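Local atomic coordinates of Sel1 repeat family protein (Pseudomonas aeruginosa, PDB entry 6LCH), a protein that probably acts as an immunity protein that protects Pseudomonas aeruginosa from its own type VI secretion effector PldB, presumably by binding it. Residues Q23-Y28 / K52-H58. Residues are numbered along the deposited sequence.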
ATOM      1  N   GLN A  23      13.752 -21.811   2.977  1.00  8.55           N
ATOM      2  CA  GLN A  23      13.975 -21.886   4.423  1.00  8.07           C
ATOM      3  C   GLN A  23      13.689 -20.556   5.109  1.00  8.09           C
ATOM      4  O   GLN A  23      13.083 -20.522   6.189  1.00  6.49           O
ATOM      5  CB  GLN A  23      15.411 -22.319   4.732  1.00  8.99           C
ATOM      6  CG  GLN A  23      15.743 -22.209   6.228  1.00  8.10           C
ATOM      7  CD  GLN A  23      17.200 -22.517   6.583  1.00 12.75           C
ATOM      8  OE1 GLN A  23      18.136 -22.026   5.959  1.00  7.89           O
ATOM      9  NE2 GLN A  23      17.388 -23.390   7.576  1.00 13.19           N
ATOM     10  N   ALA A  24      14.139 -19.453   4.509  1.00  9.39           N
ATOM     11  CA  ALA A  24      13.967 -18.149   5.141  1.00  7.19           C
ATOM     12  C   ALA A  24      12.515 -17.697   5.092  1.00  7.21           C
ATOM     13  O   ALA A  24      12.009 -17.120   6.060  1.00  6.81           O
ATOM     14  CB  ALA A  24      14.880 -17.120   4.472  1.00  7.63           C
ATOM     15  N   ASP A  25      11.825 -17.960   3.979  1.00  7.15           N
ATOM     16  CA  ASP A  25      10.435 -17.535   3.854  1.00  7.86           C
ATOM     17  C   ASP A  25       9.540 -18.243   4.861  1.00  7.38           C
ATOM     18  O   ASP A  25       8.518 -17.689   5.281  1.00  6.44           O
ATOM     19  CB  ASP A  25       9.935 -17.782   2.431  1.00  8.03           C
ATOM     20  CG  ASP A  25       8.598 -17.118   2.159  1.00 10.77           C
ATOM     21  OD1 ASP A  25       8.552 -15.872   2.096  1.00  8.02           O
ATOM     22  OD2 ASP A  25       7.598 -17.843   1.998  1.00 11.82           O
ATOM     23  N   ALA A  26       9.902 -19.465   5.255  1.00  7.02           N
ATOM     24  CA  ALA A  26       9.151 -20.162   6.292  1.00  6.85           C
ATOM     25  C   ALA A  26       9.319 -19.479   7.643  1.00  5.75           C
ATOM     26  O   ALA A  26       8.347 -19.324   8.390  1.00  6.18           O
ATOM     27  CB  ALA A  26       9.593 -21.626   6.362  1.00  7.77           C
ATOM     28  N   TRP A  27      10.545 -19.065   7.974  1.00  4.00           N
ATOM     29  CA  TRP A  27      10.750 -18.277   9.185  1.00  7.41           C
ATOM     30  C   TRP A  27       9.941 -16.992   9.138  1.00  6.41           C
ATOM     31  O   TRP A  27       9.321 -16.596  10.133  1.00  5.97           O
ATOM     32  CB  TRP A  27      12.227 -17.926   9.352  1.00  8.30           C
ATOM     33  CG  TRP A  27      13.114 -19.065   9.648  1.00  8.14           C
ATOM     34  CD1 TRP A  27      12.797 -20.206  10.322  1.00  9.55           C
ATOM     35  CD2 TRP A  27      14.490 -19.173   9.290  1.00  7.27           C
ATOM     36  NE1 TRP A  27      13.897 -21.027  10.397  1.00 11.65           N
ATOM     37  CE2 TRP A  27      14.949 -20.414   9.768  1.00  8.59           C
ATOM     38  CE3 TRP A  27      15.380 -18.343   8.601  1.00  8.96           C
ATOM     39  CZ2 TRP A  27      16.256 -20.840   9.589  1.00  8.25           C
ATOM     40  CZ3 TRP A  27      16.675 -18.767   8.423  1.00  9.88           C
ATOM     41  CH2 TRP A  27      17.103 -20.006   8.912  1.00  9.62           C
ATOM     42  N   TYR A  28       9.951 -16.326   7.986  1.00  7.30           N
ATOM     43  CA  TYR A  28       9.291 -15.035   7.844  1.00  6.20           C
ATOM     44  C   TYR A  28       7.785 -15.165   8.020  1.00  5.73           C
ATOM     45  O   TYR A  28       7.162 -14.368   8.733  1.00  6.35           O
ATOM     46  CB  TYR A  28       9.626 -14.444   6.478  1.00  6.88           C
ATOM     47  CG  TYR A  28       8.645 -13.404   6.003  1.00  6.11           C
ATOM     48  CD1 TYR A  28       7.668 -13.720   5.066  1.00  6.37           C
ATOM     49  CD2 TYR A  28       8.699 -12.106   6.483  1.00  5.78           C
ATOM     50  CE1 TYR A  28       6.776 -12.772   4.626  1.00  5.37           C
ATOM     51  CE2 TYR A  28       7.802 -11.152   6.054  1.00  5.23           C
ATOM     52  CZ  TYR A  28       6.845 -11.491   5.126  1.00  4.30           C
ATOM     53  OH  TYR A  28       5.957 -10.539   4.691  1.00  4.78           O
ATOM     54  N   LYS A  52      16.647 -14.151  11.516  1.00  7.76           N
ATOM     55  CA  LYS A  52      17.154 -15.341  10.841  1.00  6.82           C
ATOM     56  C   LYS A  52      16.838 -15.303   9.352  1.00  7.05           C
ATOM     57  O   LYS A  52      17.696 -15.608   8.515  1.00  4.58           O
ATOM     58  CB  LYS A  52      16.557 -16.598  11.479  1.00  9.65           C
ATOM     59  CG  LYS A  52      17.260 -17.075  12.741  1.00 11.88           C
ATOM     60  CD  LYS A  52      16.576 -18.316  13.320  1.00 10.46           C
ATOM     61  CE  LYS A  52      15.347 -17.953  14.149  1.00 13.46           C
ATOM     62  NZ  LYS A  52      14.543 -19.141  14.570  1.00 16.05           N
ATOM     63  N   ALA A  53      15.610 -14.920   9.002  1.00  5.96           N
ATOM     64  CA  ALA A  53      15.259 -14.799   7.594  1.00  5.92           C
ATOM     65  C   ALA A  53      16.032 -13.663   6.935  1.00  6.69           C
ATOM     66  O   ALA A  53      16.470 -13.789   5.785  1.00  4.03           O
ATOM     67  CB  ALA A  53      13.753 -14.592   7.450  1.00  7.25           C
ATOM     68  N   ALA A  54      16.224 -12.555   7.657  1.00  5.98           N
ATOM     69  CA  ALA A  54      16.917 -11.400   7.088  1.00  6.37           C
ATOM     70  C   ALA A  54      18.372 -11.720   6.780  1.00  6.59           C
ATOM     71  O   ALA A  54      18.919 -11.247   5.777  1.00  7.53           O
ATOM     72  CB  ALA A  54      16.827 -10.213   8.045  1.00  6.20           C
ATOM     73  N   GLU A  55      19.024 -12.508   7.639  1.00 10.28           N
ATOM     74  CA  GLU A  55      20.413 -12.883   7.406  1.00 10.62           C
ATOM     75  C   GLU A  55      20.568 -13.811   6.212  1.00 10.89           C
ATOM     76  O   GLU A  55      21.664 -13.899   5.653  1.00 13.65           O
ATOM     77  CB  GLU A  55      21.013 -13.554   8.645  1.00  9.83           C
ATOM     78  CG  GLU A  55      20.879 -12.783   9.946  1.00 14.49           C
ATOM     79  CD  GLU A  55      21.024 -11.285   9.775  1.00 18.84           C
ATOM     80  OE1 GLU A  55      20.127 -10.551  10.241  1.00 22.15           O
ATOM     81  OE2 GLU A  55      22.033 -10.838   9.186  1.00 25.77           O
ATOM     82  N   ARG A  56      19.510 -14.520   5.825  1.00 10.02           N
ATOM     83  CA  ARG A  56      19.559 -15.346   4.626  1.00  9.37           C
ATOM     84  C   ARG A  56      19.156 -14.579   3.374  1.00  9.11           C
ATOM     85  O   ARG A  56      19.129 -15.166   2.290  1.00  9.83           O
ATOM     86  CB  ARG A  56      18.665 -16.581   4.789  1.00  8.12           C
ATOM     87  CG  ARG A  56      19.269 -17.659   5.657  1.00 11.78           C
ATOM     88  CD  ARG A  56      18.482 -18.956   5.579  1.00  9.63           C
ATOM     89  NE  ARG A  56      18.685 -19.705   4.339  1.00 10.85           N
ATOM     90  CZ  ARG A  56      19.740 -20.477   4.092  1.00 11.36           C
ATOM     91  NH1 ARG A  56      20.704 -20.601   4.994  1.00 11.79           N
ATOM     92  NH2 ARG A  56      19.831 -21.129   2.944  1.00 15.01           N
ATOM     93  N   GLY A  57      18.845 -13.292   3.501  1.00  8.48           N
ATOM     94  CA  GLY A  57      18.529 -12.451   2.364  1.00  8.08           C
ATOM     95  C   GLY A  57      17.058 -12.204   2.106  1.00  6.87           C
ATOM     96  O   GLY A  57      16.722 -11.622   1.067  1.00  6.85           O
ATOM     97  N   HIS A  58      16.174 -12.626   3.004  1.00  3.78           N
ATOM     98  CA  HIS A  58      14.742 -12.456   2.789  1.00  5.70           C
ATOM     99  C   HIS A  58      14.375 -10.980   2.905  1.00  3.52           C
ATOM    100  O   HIS A  58      14.570 -10.371   3.960  1.00  3.25           O
ATOM    101  CB  HIS A  58      13.959 -13.285   3.803  1.00  4.25           C
ATOM    102  CG  HIS A  58      12.547 -13.557   3.392  1.00  4.70           C
ATOM    103  ND1 HIS A  58      11.533 -12.637   3.561  1.00  5.43           N
ATOM    104  CD2 HIS A  58      11.982 -14.642   2.812  1.00  4.26           C
ATOM    105  CE1 HIS A  58      10.401 -13.149   3.109  1.00  4.96           C
ATOM    106  NE2 HIS A  58      10.646 -14.362   2.649  1.00  7.33           N
TER
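His-58 does two jobs at once: NE2 donates a short 2.6 Å hydrogen bond to Asp-25 OD1, while ND1 caps the following helix at the backbone N of Ala-61. It sits at the junction between two Sel1 repeats (TPR-like helix pairs): helix 43-55 ends in a Schellman motif at Gly-57, whose positive phi suits glycine, and helix 59-70 of the next repeat begins. Helix 22-34, probably the partner of helix 43-55 in the preceding helix pair, packs against this corner. The Tyr-28 and His-58 rings form an offset stack, centroids 4.6 Å apart. Small residues let the backbones close in: Ala-24 and Ala-53 bring their CA atoms within 4.3 Å and their CB atoms within 4.1 Å. Trp-27 CZ3 lies 3.4 Å from CD of Arg-56, which is salt-bridged through NE to Asp-21, just before helix 22-34. Lys-52 folds over the indole face, CB above the six-membered ring and NZ in a cation-pi contact 4.8 Å from the centroid of the five-membered ring.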